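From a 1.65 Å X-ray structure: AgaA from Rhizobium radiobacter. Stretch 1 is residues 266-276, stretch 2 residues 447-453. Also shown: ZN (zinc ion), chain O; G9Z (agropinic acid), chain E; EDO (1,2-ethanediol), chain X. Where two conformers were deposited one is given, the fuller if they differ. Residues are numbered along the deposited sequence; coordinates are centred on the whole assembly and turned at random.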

ATOM      1  N   ASP A 266       2.398  15.536  19.900  1.00 28.81           N
ATOM      2  CA  ASP A 266       2.748  14.534  20.883  1.00 27.25           C
ATOM      3  C   ASP A 266       2.318  13.163  20.342  1.00 30.57           C
ATOM      4  O   ASP A 266       1.141  12.948  20.028  1.00 29.40           O
ATOM      5  CB  ASP A 266       2.081  14.776  22.232  1.00 28.89           C
ATOM      6  CG  ASP A 266       2.717  13.881  23.255  1.00 34.28           C
ATOM      7  OD1 ASP A 266       3.753  14.294  23.850  1.00 34.44           O
ATOM      8  OD2 ASP A 266       2.229  12.745  23.429  1.00 31.60           O
ATOM      9  N   ARG A 267       3.277  12.254  20.225  1.00 26.22           N
ATOM     10  CA  ARG A 267       3.006  10.942  19.632  1.00 25.22           C
ATOM     11  C   ARG A 267       2.187  10.026  20.534  1.00 29.29           C
ATOM     12  O   ARG A 267       1.392   9.224  20.020  1.00 29.50           O
ATOM     13  CB  ARG A 267       4.303  10.305  19.164  1.00 27.55           C
ATOM     14  CG  ARG A 267       4.820  11.056  17.946  1.00 32.16           C
ATOM     15  CD  ARG A 267       6.296  11.159  17.951  1.00 37.59           C
ATOM     16  NE  ARG A 267       6.799  11.767  16.717  1.00 35.89           N
ATOM     17  CZ  ARG A 267       7.089  13.054  16.564  1.00 49.50           C
ATOM     18  NH1 ARG A 267       6.849  13.918  17.538  1.00 36.40           N
ATOM     19  NH2 ARG A 267       7.582  13.494  15.416  1.00 46.00           N
ATOM     20  N   SER A 268       2.307  10.185  21.868  1.00 26.36           N
ATOM     21  CA  SER A 268       1.476   9.394  22.782  1.00 26.75           C
ATOM     22  C   SER A 268       0.014   9.802  22.683  1.00 29.96           C
ATOM     23  O   SER A 268      -0.841   8.973  22.939  1.00 28.66           O
ATOM     24  CB  SER A 268       1.961   9.526  24.223  1.00 30.35           C
ATOM     25  OG  SER A 268       3.281   9.023  24.329  1.00 41.01           O
ATOM     26  N   ALA A 269      -0.285  11.076  22.321  1.00 28.64           N
ATOM     27  CA  ALA A 269      -1.678  11.526  22.167  1.00 28.30           C
ATOM     28  C   ALA A 269      -2.327  10.741  21.035  1.00 30.80           C
ATOM     29  O   ALA A 269      -3.462  10.304  21.179  1.00 29.73           O
ATOM     30  CB  ALA A 269      -1.743  13.023  21.881  1.00 29.54           C
ATOM     31  N   ILE A 270      -1.589  10.499  19.937  1.00 26.04           N
ATOM     32  CA  ILE A 270      -2.129   9.701  18.825  1.00 24.54           C
ATOM     33  C   ILE A 270      -2.304   8.232  19.249  1.00 27.60           C
ATOM     34  O   ILE A 270      -3.386   7.675  19.078  1.00 27.48           O
ATOM     35  CB  ILE A 270      -1.283   9.844  17.531  1.00 26.80           C
ATOM     36  CG1 ILE A 270      -1.344  11.304  17.002  1.00 27.48           C
ATOM     37  CG2 ILE A 270      -1.780   8.836  16.460  1.00 26.55           C
ATOM     38  CD1 ILE A 270      -0.346  11.606  15.919  1.00 26.30           C
ATOM     39  N   ILE A 271      -1.246   7.618  19.806  1.00 25.60           N
ATOM     40  CA  ILE A 271      -1.273   6.206  20.231  1.00 25.39           C
ATOM     41  C   ILE A 271      -2.419   5.939  21.219  1.00 28.68           C
ATOM     42  O   ILE A 271      -3.173   4.981  21.029  1.00 27.86           O
ATOM     43  CB  ILE A 271       0.114   5.764  20.789  1.00 28.19           C
ATOM     44  CG1 ILE A 271       1.195   5.813  19.679  1.00 27.51           C
ATOM     45  CG2 ILE A 271       0.048   4.372  21.458  1.00 29.62           C
ATOM     46  CD1 ILE A 271       2.642   5.824  20.181  1.00 30.96           C
ATOM     47  N   ASN A 272      -2.544   6.784  22.262  1.00 25.89           N
ATOM     48  CA  ASN A 272      -3.540   6.596  23.316  1.00 26.11           C
ATOM     49  C   ASN A 272      -4.969   6.929  22.913  1.00 32.45           C
ATOM     50  O   ASN A 272      -5.882   6.273  23.409  1.00 34.53           O
ATOM     51  CB  ASN A 272      -3.147   7.362  24.605  1.00 27.20           C
ATOM     52  CG  ASN A 272      -1.863   6.836  25.210  1.00 41.27           C
ATOM     53  OD1 ASN A 272      -1.511   5.665  25.041  1.00 31.53           O
ATOM     54  ND2 ASN A 272      -1.120   7.681  25.922  1.00 36.95           N
ATOM     55  N   THR A 273      -5.181   7.949  22.061  1.00 26.71           N
ATOM     56  CA  THR A 273      -6.551   8.351  21.702  1.00 25.99           C
ATOM     57  C   THR A 273      -7.069   7.738  20.400  1.00 29.37           C
ATOM     58  O   THR A 273      -8.274   7.745  20.200  1.00 29.93           O
ATOM     59  CB  THR A 273      -6.726   9.885  21.675  1.00 29.45           C
ATOM     60  OG1 THR A 273      -6.066  10.422  20.530  1.00 29.19           O
ATOM     61  CG2 THR A 273      -6.259  10.583  22.971  1.00 27.63           C
ATOM     62  N   ALA A 274      -6.181   7.257  19.513  1.00 24.66           N
ATOM     63  CA  ALA A 274      -6.598   6.680  18.230  1.00 24.19           C
ATOM     64  C   ALA A 274      -6.358   5.181  18.137  1.00 26.48           C
ATOM     65  O   ALA A 274      -6.955   4.529  17.277  1.00 26.56           O
ATOM     66  CB  ALA A 274      -5.873   7.385  17.088  1.00 24.51           C
ATOM     67  N   PHE A 275      -5.411   4.649  18.935  1.00 23.88           N
ATOM     68  CA  PHE A 275      -5.026   3.235  18.841  1.00 23.13           C
ATOM     69  C   PHE A 275      -5.095   2.462  20.169  1.00 27.13           C
ATOM     70  O   PHE A 275      -4.450   1.408  20.304  1.00 26.18           O
ATOM     71  CB  PHE A 275      -3.626   3.113  18.210  1.00 22.89           C
ATOM     72  CG  PHE A 275      -3.571   3.620  16.790  1.00 23.81           C
ATOM     73  CD1 PHE A 275      -3.296   4.959  16.523  1.00 24.75           C
ATOM     74  CD2 PHE A 275      -3.829   2.769  15.718  1.00 24.50           C
ATOM     75  CE1 PHE A 275      -3.263   5.431  15.203  1.00 24.85           C
ATOM     76  CE2 PHE A 275      -3.762   3.234  14.403  1.00 25.08           C
ATOM     77  CZ  PHE A 275      -3.489   4.565  14.158  1.00 22.99           C
ATOM     78  N   ASN A 276      -5.882   2.973  21.138  1.00 26.19           N
ATOM     79  CA  ASN A 276      -6.093   2.286  22.425  1.00 27.49           C
ATOM     80  C   ASN A 276      -4.775   1.941  23.163  1.00 32.43           C
ATOM     81  O   ASN A 276      -4.673   0.910  23.838  1.00 31.92           O
ATOM     82  CB  ASN A 276      -6.963   1.015  22.185  1.00 28.84           C
ATOM     83  CG  ASN A 276      -7.509   0.371  23.437  1.00 51.05           C
ATOM     84  OD1 ASN A 276      -7.456  -0.862  23.608  1.00 43.76           O
ATOM     85  ND2 ASN A 276      -8.016   1.191  24.345  1.00 41.94           N
ATOM     86  N   VAL A 447       6.356  13.458   7.338  1.00 20.44           N
ATOM     87  CA  VAL A 447       6.497  13.472   8.796  1.00 20.11           C
ATOM     88  C   VAL A 447       5.866  12.177   9.301  1.00 23.37           C
ATOM     89  O   VAL A 447       4.801  11.765   8.800  1.00 22.44           O
ATOM     90  CB  VAL A 447       5.883  14.751   9.415  1.00 23.19           C
ATOM     91  CG1 VAL A 447       5.587  14.557  10.897  1.00 23.95           C
ATOM     92  CG2 VAL A 447       6.811  15.955   9.199  1.00 22.68           C
ATOM     93  N   TYR A 448       6.531  11.509  10.280  1.00 19.97           N
ATOM     94  CA  TYR A 448       6.046  10.217  10.777  1.00 20.32           C
ATOM     95  C   TYR A 448       5.833  10.287  12.279  1.00 25.18           C
ATOM     96  O   TYR A 448       6.655  10.880  12.989  1.00 25.17           O
ATOM     97  CB  TYR A 448       7.073   9.112  10.463  1.00 21.69           C
ATOM     98  CG  TYR A 448       7.495   9.061   9.015  1.00 20.49           C
ATOM     99  CD1 TYR A 448       8.596   9.787   8.563  1.00 21.56           C
ATOM    100  CD2 TYR A 448       6.839   8.231   8.104  1.00 20.55           C
ATOM    101  CE1 TYR A 448       8.992   9.744   7.225  1.00 22.67           C
ATOM    102  CE2 TYR A 448       7.240   8.164   6.769  1.00 20.91           C
ATOM    103  CZ  TYR A 448       8.334   8.905   6.343  1.00 25.26           C
ATOM    104  OH  TYR A 448       8.754   8.841   5.041  1.00 23.36           O
ATOM    105  N   PHE A 449       4.762   9.632  12.765  1.00 21.17           N
ATOM    106  CA  PHE A 449       4.441   9.699  14.185  1.00 22.09           C
ATOM    107  C   PHE A 449       4.507   8.399  14.930  1.00 23.88           C
ATOM    108  O   PHE A 449       4.906   8.419  16.095  1.00 24.35           O
ATOM    109  CB  PHE A 449       3.041  10.309  14.383  1.00 23.57           C
ATOM    110  CG  PHE A 449       2.956  11.756  13.939  1.00 25.36           C
ATOM    111  CD1 PHE A 449       3.919  12.680  14.332  1.00 28.44           C
ATOM    112  CD2 PHE A 449       1.921  12.183  13.110  1.00 28.16           C
ATOM    113  CE1 PHE A 449       3.838  14.024  13.917  1.00 30.25           C
ATOM    114  CE2 PHE A 449       1.840  13.521  12.700  1.00 30.74           C
ATOM    115  CZ  PHE A 449       2.801  14.423  13.099  1.00 29.21           C
ATOM    116  N   MET A 450       4.086   7.279  14.306  1.00 20.76           N
ATOM    117  CA  MET A 450       4.052   6.015  15.038  0.50 20.77           C
ATOM    118  C   MET A 450       3.985   4.802  14.135  1.00 23.47           C
ATOM    119  O   MET A 450       3.531   4.917  12.989  1.00 21.22           O
ATOM    120  CB  MET A 450       2.814   5.990  15.967  0.50 22.95           C
ATOM    121  CG  MET A 450       1.495   6.070  15.209  0.50 25.74           C
ATOM    122  SD  MET A 450       0.046   5.810  16.221  0.50 29.57           S
ATOM    123  CE  MET A 450       0.108   4.004  16.429  0.50 25.70           C
ATOM    124  N   TRP A 451       4.394   3.643  14.671  1.00 20.95           N
ATOM    125  CA  TRP A 451       4.253   2.343  14.003  1.00 20.38           C
ATOM    126  C   TRP A 451       2.940   1.814  14.585  1.00 25.30           C
ATOM    127  O   TRP A 451       2.722   1.904  15.815  1.00 25.89           O
ATOM    128  CB  TRP A 451       5.351   1.361  14.428  1.00 20.01           C
ATOM    129  CG  TRP A 451       6.706   1.714  13.926  1.00 21.62           C
ATOM    130  CD1 TRP A 451       7.760   2.162  14.666  1.00 25.19           C
ATOM    131  CD2 TRP A 451       7.160   1.656  12.563  1.00 21.31           C
ATOM    132  NE1 TRP A 451       8.857   2.359  13.853  1.00 24.81           N
ATOM    133  CE2 TRP A 451       8.522   2.039  12.562  1.00 24.69           C
ATOM    134  CE3 TRP A 451       6.567   1.251  11.353  1.00 22.64           C
ATOM    135  CZ2 TRP A 451       9.282   2.094  11.390  1.00 24.47           C
ATOM    136  CZ3 TRP A 451       7.333   1.270  10.189  1.00 23.23           C
ATOM    137  CH2 TRP A 451       8.672   1.698  10.216  1.00 23.80           C
ATOM    138  N   ARG A 452       2.070   1.267  13.748  1.00 21.82           N
ATOM    139  CA  ARG A 452       0.797   0.747  14.276  1.00 22.04           C
ATOM    140  C   ARG A 452       0.683  -0.765  14.089  1.00 25.24           C
ATOM    141  O   ARG A 452       1.337  -1.336  13.209  1.00 24.15           O
ATOM    142  CB  ARG A 452      -0.409   1.442  13.602  1.00 25.19           C
ATOM    143  CG  ARG A 452      -0.595   1.064  12.129  1.00 28.02           C
ATOM    144  CD  ARG A 452      -1.808   1.744  11.500  1.00 27.74           C
ATOM    145  NE  ARG A 452      -2.376   0.933  10.420  1.00 25.51           N
ATOM    146  CZ  ARG A 452      -2.785   1.415   9.250  1.00 27.10           C
ATOM    147  NH1 ARG A 452      -2.675   2.712   8.980  1.00 24.24           N
ATOM    148  NH2 ARG A 452      -3.333   0.610   8.351  1.00 21.48           N
ATOM    149  N   GLU A 453      -0.220  -1.396  14.849  1.00 22.31           N
ATOM    150  CA  GLU A 453      -0.540  -2.812  14.625  1.00 22.36           C
ATOM    151  C   GLU A 453      -1.545  -2.871  13.461  1.00 25.91           C
ATOM    152  O   GLU A 453      -2.397  -1.980  13.317  1.00 26.90           O
ATOM    153  CB  GLU A 453      -1.208  -3.423  15.861  1.00 24.35           C
ATOM    154  CG  GLU A 453      -0.257  -3.542  17.041  1.00 31.31           C
ATOM    155  CD  GLU A 453      -0.790  -4.405  18.164  1.00 43.74           C
ATOM    156  OE1 GLU A 453      -0.103  -4.506  19.204  1.00 36.80           O
ATOM    157  OE2 GLU A 453      -1.893  -4.979  18.011  1.00 34.37           O
TER
HETATM  158 ZN    ZN O 614       4.488  12.890  24.898  1.00 39.83          ZN
HETATM  159  OAM G9Z E 604      -6.755   1.517   2.226  1.00 19.83           O
HETATM  160  CAB G9Z E 604      -6.664   2.089   3.321  1.00 20.73           C
HETATM  161  CAC G9Z E 604      -7.772   2.300   4.166  1.00 21.35           C
HETATM  162  CB  G9Z E 604      -7.218   3.025   5.431  1.00 20.86           C
HETATM  163  CA  G9Z E 604      -5.768   3.341   5.103  1.00 19.50           C
HETATM  164  C   G9Z E 604      -4.893   2.888   6.141  1.00 21.29           C
HETATM  165  O   G9Z E 604      -4.506   1.687   6.129  1.00 20.70           O
HETATM  166  N   G9Z E 604      -5.544   2.682   3.774  1.00 18.24           N
HETATM  167  CAG G9Z E 604      -4.199   2.594   3.086  1.00 18.29           C
HETATM  168  CAH G9Z E 604      -3.881   3.908   2.370  1.00 20.27           C
HETATM  169  OAP G9Z E 604      -3.774   4.912   3.378  1.00 20.84           O
HETATM  170  CAI G9Z E 604      -2.581   3.843   1.563  1.00 20.24           C
HETATM  171  OAQ G9Z E 604      -2.529   2.579   0.854  1.00 19.16           O
HETATM  172  CAJ G9Z E 604      -2.510   4.979   0.488  1.00 19.85           C
HETATM  173  OAR G9Z E 604      -1.276   4.870  -0.245  1.00 20.34           O
HETATM  174  CAK G9Z E 604      -2.705   6.426   1.001  1.00 19.14           C
HETATM  175  OAT G9Z E 604      -2.898   7.311  -0.120  1.00 20.09           O
HETATM  176  CAL G9Z E 604      -1.554   6.896   1.904  1.00 19.08           C
HETATM  177  OAS G9Z E 604      -1.860   8.195   2.456  1.00 20.39           O
HETATM  178  OXT G9Z E 604      -4.577   3.709   7.045  1.00 20.87           O
HETATM  179  C1  EDO X 623      -9.012   4.618  20.511  1.00 54.61           C
HETATM  180  O1  EDO X 623      -7.988   4.891  21.443  1.00 52.52           O
HETATM  181  C2  EDO X 623      -9.635   3.247  20.799  1.00 57.59           C
HETATM  182  O2  EDO X 623     -10.797   3.132  20.005  1.00 61.06           O
HETATM  183  O   HOH W   1       3.270  11.964  26.109  1.00 35.39           O
HETATM  184  O   HOH W   2       9.037  11.916  13.663  1.00 36.13           O

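The helix 267-274 crosses the strand 447-451 at -46°, with the axes 8.1 Å apart at their nearest, and the gap is filled by side chains; no direct hydrogen bond links the two stretches. The main bump is Met-450. Its CA-to-CB bond points toward the helix, and with chi1 p, chi2 t and chi3 m its sulfur enters a hollow made by three residues: SD lies 3.5 Å from Ile-270 CG2, 3.6 Å from Ile-271 CG1 and 3.5 Å from Phe-275 CD1. Ile-271 starts sideways, yet its end comes nearer and supplies one wall. Phe-275, the first residue to leave helical phi/psi, supplies another. Met-450 CE sits 3.8 Å from the Phe-275 ring centroid and 20° off the normal, a CH-pi contact over the face; SD, at 4.0 Å and 40° off, approaches the same ring obliquely. Of all the residues here, Met-450 has the most area covered by the opposing stretch, 96 Å². It was deposited in two conformers, and these distances describe the one given.

Nearer the start of the helix, Phe-449 fits between Ile-270 and Arg-267. Ile-270 CD1 reaches Phe-449 CD2 at 3.7 Å, obliquely to the ring. Arg-267 NE lies 3.8 Å from Phe-449 CD1, at the ring's edge, while that same carbon lies over one face of the guanidinium: an edge-to-plane fit rather than a stack. The aliphatic part packs closely too, with Arg-267 CG 3.2 Å from Phe-449 O. Arg-267 NH2 stays 3.7 Å from Tyr-448 O, and water 2 bridges them, accepting from NH2 at 2.8 Å and donating to Tyr-448 O at 2.7 Å.

At the other end, Phe-275 CE2 meets Arg-452 CD at 3.8 Å. Beyond this contact the guanidinium binds agropinic acid, Arg-452 NH1 to OXT at 2.9 Å and Arg-452 NH2 to O at 2.7 Å.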